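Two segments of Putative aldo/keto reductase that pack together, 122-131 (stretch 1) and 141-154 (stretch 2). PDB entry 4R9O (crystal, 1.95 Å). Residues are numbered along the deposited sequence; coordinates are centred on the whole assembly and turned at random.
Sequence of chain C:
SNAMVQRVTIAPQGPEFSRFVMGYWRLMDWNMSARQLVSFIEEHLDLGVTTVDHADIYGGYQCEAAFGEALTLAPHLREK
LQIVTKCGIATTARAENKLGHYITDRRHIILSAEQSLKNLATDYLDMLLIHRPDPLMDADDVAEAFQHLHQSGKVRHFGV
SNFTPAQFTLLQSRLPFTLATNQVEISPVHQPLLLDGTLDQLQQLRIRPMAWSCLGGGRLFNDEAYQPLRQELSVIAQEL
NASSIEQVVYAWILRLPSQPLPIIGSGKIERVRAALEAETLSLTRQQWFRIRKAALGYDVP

Stretch 1, residues 122-131: TDYLDMLLIH
Stretch 2 141-154: DVAEAFQHLHQSGK

The apolar centre of this contact is a strand laid against a helix. Strand 127-130 and helix 141-151, which begins earlier in the chain, run nearly antiparallel, with 170° between their N-to-C directions and a closest approach of 11.1 Å between axes. The register pairs Leu 128 with Phe 146, CA to CA 8.7 Å, and Ile 130 with Val 142, CA to CA 8.9 Å. A two-residue step along the extended chain is thus matched by a four-residue step along the helix.

Strand alternation selects the contributors. Leu 128 (phi/psi -118/132) and Ile 130 (-77/120) point CA-to-CB toward the helix, whereas Leu 129 points away and adds almost nothing. On the helix, Val 142, Phe 146 and Leu 149 follow the i, i+4, i+7 spacing that gathers side chains on one face. All five are buried, and apolar side chains suit them because every contact they make across this layer is carbon against carbon.

Ile 130, with chi1 -49° (m) and chi2 -67° (m), sends CD1 to the helix, where it lies 3.8 Å from Val 142 CG1 and 3.6 Å from Phe 146 CZ. Val 142, in rotamer t, points toward the strand; its short branched side chain needs no further reach. The CA-to-CB bond of Phe 146 points sideways to the strand, but with chi1 -76° (m) and chi2 -174° the end of its ring comes nearer. The ring spans both strand residues, meeting Ile 130 CD1 and Leu 128 CD2 obliquely, the latter 4.3 Å from Phe 146 CE2. Leu 128 (chi1 180°, t; chi2 68°, p) also places CD2 3.6 Å from CD2 of Leu 149, which points toward the strand with chi1 -85° (m) and chi2 45° (p). One methyl of Leu 128 therefore meets two side chains three residues apart, about one turn of the helix.

Past Leu 149 no helix side chain reaches the other stretch. Backbone bonds of the i+4 to i kind, such as Phe 146 N to Val 142 O at 2.8 Å, run along the helix, and Ser 152 N makes a weak one to His 148 O at 3.3 Å. Gly 153 then takes phi/psi 86/0, where a CB would be jammed against the carbonyl O of Ser 152; this backbone calls for glycine. Lys 154 follows at -69/-33.

At this outer end the chains close in, with Tyr 124 CA and Lys 154 CA 4.4 Å apart, and backbone replaces side chains as the link. Leu 125 N donates to Lys 154 O at 2.7 Å and 167°, the single hydrogen bond across the contact. Lys 154 O also receives a CA-H...O contact from Tyr 124 CA at 3.2 Å. Tyr 124 (-151/152, chi1 77°, p) sets CB 3.5 Å from Gly 153 O while its end leads away. Lys 154 points CA-to-CB away, its chi angles m, t, t, p; the bond is made by its carbonyl. The whole contact buries 341 Å², both sides summed.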

ATOM      1  N   THR C 122      14.082   8.710  44.411  1.00 41.32           N
ATOM      2  CA  THR C 122      15.228   9.563  44.105  1.00 41.55           C
ATOM      3  C   THR C 122      14.761  11.003  43.870  1.00 42.51           C
ATOM      4  O   THR C 122      13.586  11.235  43.580  1.00 42.43           O
ATOM      5  CB  THR C 122      15.999   9.057  42.870  1.00 37.32           C
ATOM      6  OG1 THR C 122      17.199   9.821  42.712  1.00 36.36           O
ATOM      7  CG2 THR C 122      15.144   9.191  41.608  1.00 34.53           C
ATOM      8  N   ASP C 123      15.666  11.969  44.000  1.00 41.92           N
ATOM      9  CA  ASP C 123      15.258  13.367  43.882  1.00 42.38           C
ATOM     10  C   ASP C 123      15.547  13.978  42.521  1.00 39.12           C
ATOM     11  O   ASP C 123      15.250  15.148  42.309  1.00 40.12           O
ATOM     12  CB  ASP C 123      15.919  14.222  44.962  1.00 49.53           C
ATOM     13  CG  ASP C 123      17.428  14.132  44.945  1.00 54.16           C
ATOM     14  OD1 ASP C 123      18.061  14.811  45.782  1.00 59.76           O
ATOM     15  OD2 ASP C 123      17.984  13.382  44.115  1.00 52.79           O
ATOM     16  N   TYR C 124      16.125  13.204  41.601  1.00 35.97           N
ATOM     17  CA  TYR C 124      16.298  13.691  40.231  1.00 33.12           C
ATOM     18  C   TYR C 124      16.286  12.557  39.215  1.00 30.88           C
ATOM     19  O   TYR C 124      16.640  11.416  39.533  1.00 31.33           O
ATOM     20  CB  TYR C 124      17.596  14.499  40.095  1.00 36.62           C
ATOM     21  CG  TYR C 124      18.849  13.649  40.025  1.00 41.42           C
ATOM     22  CD1 TYR C 124      19.422  13.312  38.802  1.00 42.34           C
ATOM     23  CD2 TYR C 124      19.454  13.176  41.185  1.00 44.54           C
ATOM     24  CE1 TYR C 124      20.564  12.525  38.742  1.00 44.28           C
ATOM     25  CE2 TYR C 124      20.590  12.395  41.133  1.00 47.20           C
ATOM     26  CZ  TYR C 124      21.142  12.072  39.911  1.00 46.02           C
ATOM     27  OH  TYR C 124      22.275  11.292  39.869  1.00 46.97           O
ATOM     28  N   LEU C 125      15.862  12.890  37.997  1.00 28.82           N
ATOM     29  CA  LEU C 125      15.933  11.991  36.852  1.00 30.53           C
ATOM     30  C   LEU C 125      17.010  12.508  35.923  1.00 30.34           C
ATOM     31  O   LEU C 125      17.147  13.719  35.753  1.00 31.11           O
ATOM     32  CB  LEU C 125      14.596  11.912  36.099  1.00 27.63           C
ATOM     33  CG  LEU C 125      13.301  11.674  36.883  1.00 33.10           C
ATOM     34  CD1 LEU C 125      12.087  11.926  35.987  1.00 33.30           C
ATOM     35  CD2 LEU C 125      13.238  10.274  37.483  1.00 34.38           C
ATOM     36  N   ASP C 126      17.767  11.599  35.321  1.00 30.85           N
ATOM     37  CA  ASP C 126      18.807  11.988  34.377  1.00 29.37           C
ATOM     38  C   ASP C 126      18.198  12.411  33.055  1.00 28.65           C
ATOM     39  O   ASP C 126      18.658  13.363  32.439  1.00 29.66           O
ATOM     40  CB  ASP C 126      19.803  10.854  34.164  1.00 27.44           C
ATOM     41  CG  ASP C 126      20.581  10.527  35.435  1.00 34.16           C
ATOM     42  OD1 ASP C 126      21.661  11.116  35.639  1.00 35.52           O
ATOM     43  OD2 ASP C 126      20.102   9.691  36.228  1.00 34.12           O
ATOM     44  N   MET C 127      17.159  11.707  32.628  1.00 24.98           N
ATOM     45  CA  MET C 127      16.450  12.086  31.418  1.00 24.24           C
ATOM     46  C   MET C 127      14.968  11.703  31.450  1.00 29.28           C
ATOM     47  O   MET C 127      14.593  10.638  31.932  1.00 26.99           O
ATOM     48  CB  MET C 127      17.138  11.468  30.183  1.00 24.28           C
ATOM     49  CG  MET C 127      16.481  11.846  28.852  1.00 28.60           C
ATOM     50  SD  MET C 127      17.566  11.611  27.415  1.00 38.44           S
ATOM     51  CE  MET C 127      17.703   9.824  27.350  1.00 40.10           C
ATOM     52  N   LEU C 128      14.129  12.600  30.939  1.00 28.33           N
ATOM     53  CA  LEU C 128      12.702  12.336  30.796  1.00 27.78           C
ATOM     54  C   LEU C 128      12.313  12.396  29.318  1.00 28.29           C
ATOM     55  O   LEU C 128      12.684  13.338  28.609  1.00 25.81           O
ATOM     56  CB  LEU C 128      11.884  13.341  31.611  1.00 28.08           C
ATOM     57  CG  LEU C 128      10.356  13.207  31.560  1.00 31.44           C
ATOM     58  CD1 LEU C 128       9.858  11.928  32.249  1.00 31.16           C
ATOM     59  CD2 LEU C 128       9.693  14.423  32.164  1.00 30.19           C
ATOM     60  N   LEU C 129      11.574  11.387  28.861  1.00 25.05           N
ATOM     61  CA  LEU C 129      11.149  11.311  27.465  1.00 24.00           C
ATOM     62  C   LEU C 129       9.630  11.459  27.302  1.00 24.17           C
ATOM     63  O   LEU C 129       8.865  11.025  28.152  1.00 26.75           O
ATOM     64  CB  LEU C 129      11.580   9.978  26.846  1.00 24.74           C
ATOM     65  CG  LEU C 129      13.021   9.477  26.961  1.00 27.06           C
ATOM     66  CD1 LEU C 129      13.160   8.152  26.202  1.00 28.20           C
ATOM     67  CD2 LEU C 129      14.018  10.515  26.449  1.00 24.26           C
ATOM     68  N   ILE C 130       9.206  12.078  26.205  1.00 24.14           N
ATOM     69  CA  ILE C 130       7.844  11.910  25.716  1.00 23.67           C
ATOM     70  C   ILE C 130       7.781  10.545  25.028  1.00 23.73           C
ATOM     71  O   ILE C 130       8.509  10.281  24.055  1.00 22.74           O
ATOM     72  CB  ILE C 130       7.420  13.027  24.720  1.00 27.61           C
ATOM     73  CG1 ILE C 130       7.750  14.413  25.280  1.00 27.37           C
ATOM     74  CG2 ILE C 130       5.923  12.917  24.391  1.00 28.09           C
ATOM     75  CD1 ILE C 130       6.913  14.791  26.521  1.00 30.35           C
ATOM     76  N   HIS C 131       6.910   9.684  25.539  1.00 25.16           N
ATOM     77  CA  HIS C 131       6.905   8.268  25.184  1.00 26.91           C
ATOM     78  C   HIS C 131       6.495   8.029  23.733  1.00 27.94           C
ATOM     79  O   HIS C 131       7.054   7.169  23.036  1.00 26.50           O
ATOM     80  CB  HIS C 131       5.963   7.520  26.127  1.00 25.31           C
ATOM     81  CG  HIS C 131       6.276   6.061  26.288  1.00 24.77           C
ATOM     82  ND1 HIS C 131       5.860   5.332  27.376  1.00 24.44           N
ATOM     83  CD2 HIS C 131       6.957   5.201  25.489  1.00 24.67           C
ATOM     84  CE1 HIS C 131       6.275   4.080  27.252  1.00 26.52           C
ATOM     85  NE2 HIS C 131       6.939   3.975  26.115  1.00 27.17           N
ATOM     86  N   ASP C 141       3.428  23.749  25.478  1.00 34.74           N
ATOM     87  CA  ASP C 141       3.028  23.176  26.754  1.00 35.99           C
ATOM     88  C   ASP C 141       4.079  22.213  27.287  1.00 34.04           C
ATOM     89  O   ASP C 141       4.413  22.246  28.477  1.00 32.64           O
ATOM     90  CB  ASP C 141       1.692  22.461  26.612  1.00 42.04           C
ATOM     91  CG  ASP C 141       0.525  23.421  26.531  1.00 51.55           C
ATOM     92  OD1 ASP C 141       0.711  24.637  26.782  1.00 55.13           O
ATOM     93  OD2 ASP C 141      -0.588  22.945  26.223  1.00 57.32           O
ATOM     94  N   VAL C 142       4.593  21.356  26.406  1.00 28.53           N
ATOM     95  CA  VAL C 142       5.668  20.438  26.763  1.00 29.00           C
ATOM     96  C   VAL C 142       6.902  21.232  27.189  1.00 31.04           C
ATOM     97  O   VAL C 142       7.516  20.924  28.209  1.00 30.89           O
ATOM     98  CB  VAL C 142       6.022  19.494  25.590  1.00 29.65           C
ATOM     99  CG1 VAL C 142       7.197  18.560  25.959  1.00 25.23           C
ATOM    100  CG2 VAL C 142       4.789  18.694  25.176  1.00 29.89           C
ATOM    101  N   ALA C 143       7.242  22.263  26.415  1.00 30.83           N
ATOM    102  CA  ALA C 143       8.370  23.129  26.744  1.00 30.91           C
ATOM    103  C   ALA C 143       8.205  23.773  28.120  1.00 30.66           C
ATOM    104  O   ALA C 143       9.164  23.854  28.872  1.00 31.06           O
ATOM    105  CB  ALA C 143       8.549  24.214  25.684  1.00 30.69           C
ATOM    106  N   GLU C 144       7.007  24.245  28.446  1.00 29.36           N
ATOM    107  CA  GLU C 144       6.780  24.815  29.778  1.00 32.29           C
ATOM    108  C   GLU C 144       7.085  23.770  30.850  1.00 31.74           C
ATOM    109  O   GLU C 144       7.794  24.053  31.810  1.00 33.30           O
ATOM    110  CB  GLU C 144       5.345  25.322  29.942  1.00 38.68           C
ATOM    111  CG  GLU C 144       5.023  26.608  29.184  1.00 44.39           C
ATOM    112  CD  GLU C 144       3.591  27.079  29.406  1.00 52.31           C
ATOM    113  OE1 GLU C 144       2.970  27.555  28.432  1.00 55.70           O
ATOM    114  OE2 GLU C 144       3.091  26.986  30.550  1.00 55.80           O
ATOM    115  N   ALA C 145       6.563  22.559  30.671  1.00 29.75           N
ATOM    116  CA  ALA C 145       6.788  21.496  31.644  1.00 31.17           C
ATOM    117  C   ALA C 145       8.279  21.194  31.774  1.00 29.79           C
ATOM    118  O   ALA C 145       8.821  21.167  32.888  1.00 29.13           O
ATOM    119  CB  ALA C 145       6.013  20.239  31.261  1.00 30.09           C
ATOM    120  N   PHE C 146       8.935  20.975  30.639  1.00 24.88           N
ATOM    121  CA  PHE C 146      10.364  20.683  30.629  1.00 28.81           C
ATOM    122  C   PHE C 146      11.159  21.812  31.289  1.00 32.02           C
ATOM    123  O   PHE C 146      12.069  21.541  32.076  1.00 31.56           O
ATOM    124  CB  PHE C 146      10.878  20.447  29.198  1.00 27.11           C
ATOM    125  CG  PHE C 146      10.505  19.099  28.620  1.00 26.31           C
ATOM    126  CD1 PHE C 146      11.005  18.707  27.389  1.00 26.15           C
ATOM    127  CD2 PHE C 146       9.660  18.231  29.299  1.00 27.34           C
ATOM    128  CE1 PHE C 146      10.677  17.469  26.841  1.00 25.70           C
ATOM    129  CE2 PHE C 146       9.324  16.995  28.758  1.00 28.26           C
ATOM    130  CZ  PHE C 146       9.841  16.620  27.517  1.00 28.84           C
ATOM    131  N   GLN C 147      10.816  23.064  30.970  1.00 35.16           N
ATOM    132  CA  GLN C 147      11.437  24.232  31.606  1.00 39.49           C
ATOM    133  C   GLN C 147      11.330  24.182  33.124  1.00 37.55           C
ATOM    134  O   GLN C 147      12.302  24.441  33.842  1.00 37.75           O
ATOM    135  CB  GLN C 147      10.803  25.543  31.124  1.00 49.93           C
ATOM    136  CG  GLN C 147      11.128  25.959  29.697  1.00 58.50           C
ATOM    137  CD  GLN C 147      12.301  25.207  29.129  1.00 64.87           C
ATOM    138  OE1 GLN C 147      12.134  24.195  28.445  1.00 66.02           O
ATOM    139  NE2 GLN C 147      13.504  25.692  29.411  1.00 69.35           N
ATOM    140  N   HIS C 148      10.135  23.886  33.614  1.00 34.33           N
ATOM    141  CA  HIS C 148       9.927  23.873  35.046  1.00 36.87           C
ATOM    142  C   HIS C 148      10.749  22.768  35.705  1.00 31.54           C
ATOM    143  O   HIS C 148      11.387  22.983  36.725  1.00 33.30           O
ATOM    144  CB  HIS C 148       8.450  23.696  35.377  1.00 37.98           C
ATOM    145  CG  HIS C 148       8.191  23.541  36.843  1.00 42.55           C
ATOM    146  ND1 HIS C 148       7.881  22.328  37.417  1.00 44.85           N
ATOM    147  CD2 HIS C 148       8.230  24.438  37.852  1.00 46.78           C
ATOM    148  CE1 HIS C 148       7.718  22.489  38.718  1.00 49.03           C
ATOM    149  NE2 HIS C 148       7.925  23.761  39.008  1.00 51.21           N
ATOM    150  N   LEU C 149      10.717  21.584  35.113  1.00 30.28           N
ATOM    151  CA  LEU C 149      11.422  20.424  35.657  1.00 32.06           C
ATOM    152  C   LEU C 149      12.942  20.638  35.635  1.00 34.33           C
ATOM    153  O   LEU C 149      13.669  20.193  36.533  1.00 33.09           O
ATOM    154  CB  LEU C 149      11.049  19.165  34.862  1.00 30.75           C
ATOM    155  CG  LEU C 149       9.778  18.395  35.236  1.00 33.22           C
ATOM    156  CD1 LEU C 149       8.602  19.306  35.464  1.00 39.99           C
ATOM    157  CD2 LEU C 149       9.421  17.377  34.166  1.00 27.13           C
ATOM    158  N   HIS C 150      13.416  21.317  34.596  1.00 33.27           N
ATOM    159  CA  HIS C 150      14.835  21.632  34.477  1.00 34.77           C
ATOM    160  C   HIS C 150      15.250  22.710  35.481  1.00 37.52           C
ATOM    161  O   HIS C 150      16.304  22.607  36.115  1.00 39.21           O
ATOM    162  CB  HIS C 150      15.159  22.078  33.048  1.00 33.04           C
ATOM    163  CG  HIS C 150      16.619  22.293  32.798  1.00 37.57           C
ATOM    164  ND1 HIS C 150      17.493  21.253  32.559  1.00 39.88           N
ATOM    165  CD2 HIS C 150      17.362  23.425  32.752  1.00 41.23           C
ATOM    166  CE1 HIS C 150      18.709  21.738  32.371  1.00 40.15           C
ATOM    167  NE2 HIS C 150      18.656  23.051  32.480  1.00 42.45           N
ATOM    168  N   GLN C 151      14.409  23.731  35.631  1.00 38.67           N
ATOM    169  CA  GLN C 151      14.669  24.830  36.565  1.00 43.03           C
ATOM    170  C   GLN C 151      14.845  24.360  38.012  1.00 41.21           C
ATOM    171  O   GLN C 151      15.589  24.966  38.765  1.00 41.37           O
ATOM    172  CB  GLN C 151      13.538  25.872  36.506  1.00 49.96           C
ATOM    173  CG  GLN C 151      12.443  25.652  37.558  1.00 58.48           C
ATOM    174  CD  GLN C 151      11.837  26.926  38.103  1.00 67.72           C
ATOM    175  OE1 GLN C 151      12.512  27.715  38.768  1.00 72.49           O
ATOM    176  NE2 GLN C 151      10.545  27.125  37.839  1.00 69.36           N
ATOM    177  N   SER C 152      14.165  23.282  38.390  1.00 40.51           N
ATOM    178  CA  SER C 152      14.141  22.841  39.784  1.00 43.58           C
ATOM    179  C   SER C 152      15.166  21.751  40.083  1.00 43.58           C
ATOM    180  O   SER C 152      15.331  21.346  41.229  1.00 46.46           O
ATOM    181  CB  SER C 152      12.747  22.340  40.149  1.00 43.25           C
ATOM    182  OG  SER C 152      12.409  21.219  39.351  1.00 41.40           O
ATOM    183  N   GLY C 153      15.839  21.264  39.050  1.00 42.07           N
ATOM    184  CA  GLY C 153      16.831  20.216  39.223  1.00 41.77           C
ATOM    185  C   GLY C 153      16.231  18.822  39.207  1.00 39.76           C
ATOM    186  O   GLY C 153      16.943  17.827  39.328  1.00 41.94           O
ATOM    187  N   LYS C 154      14.917  18.738  39.050  1.00 35.12           N
ATOM    188  CA  LYS C 154      14.258  17.445  39.102  1.00 33.49           C
ATOM    189  C   LYS C 154      14.601  16.580  37.894  1.00 32.13           C
ATOM    190  O   LYS C 154      14.661  15.361  38.004  1.00 32.77           O
ATOM    191  CB  LYS C 154      12.745  17.622  39.224  1.00 32.56           C
ATOM    192  CG  LYS C 154      12.311  18.151  40.592  1.00 37.68           C
ATOM    193  CD  LYS C 154      10.800  18.075  40.763  1.00 41.63           C
ATOM    194  CE  LYS C 154      10.391  18.307  42.220  1.00 47.94           C
ATOM    195  NZ  LYS C 154      10.804  19.648  42.698  1.00 52.99           N
TER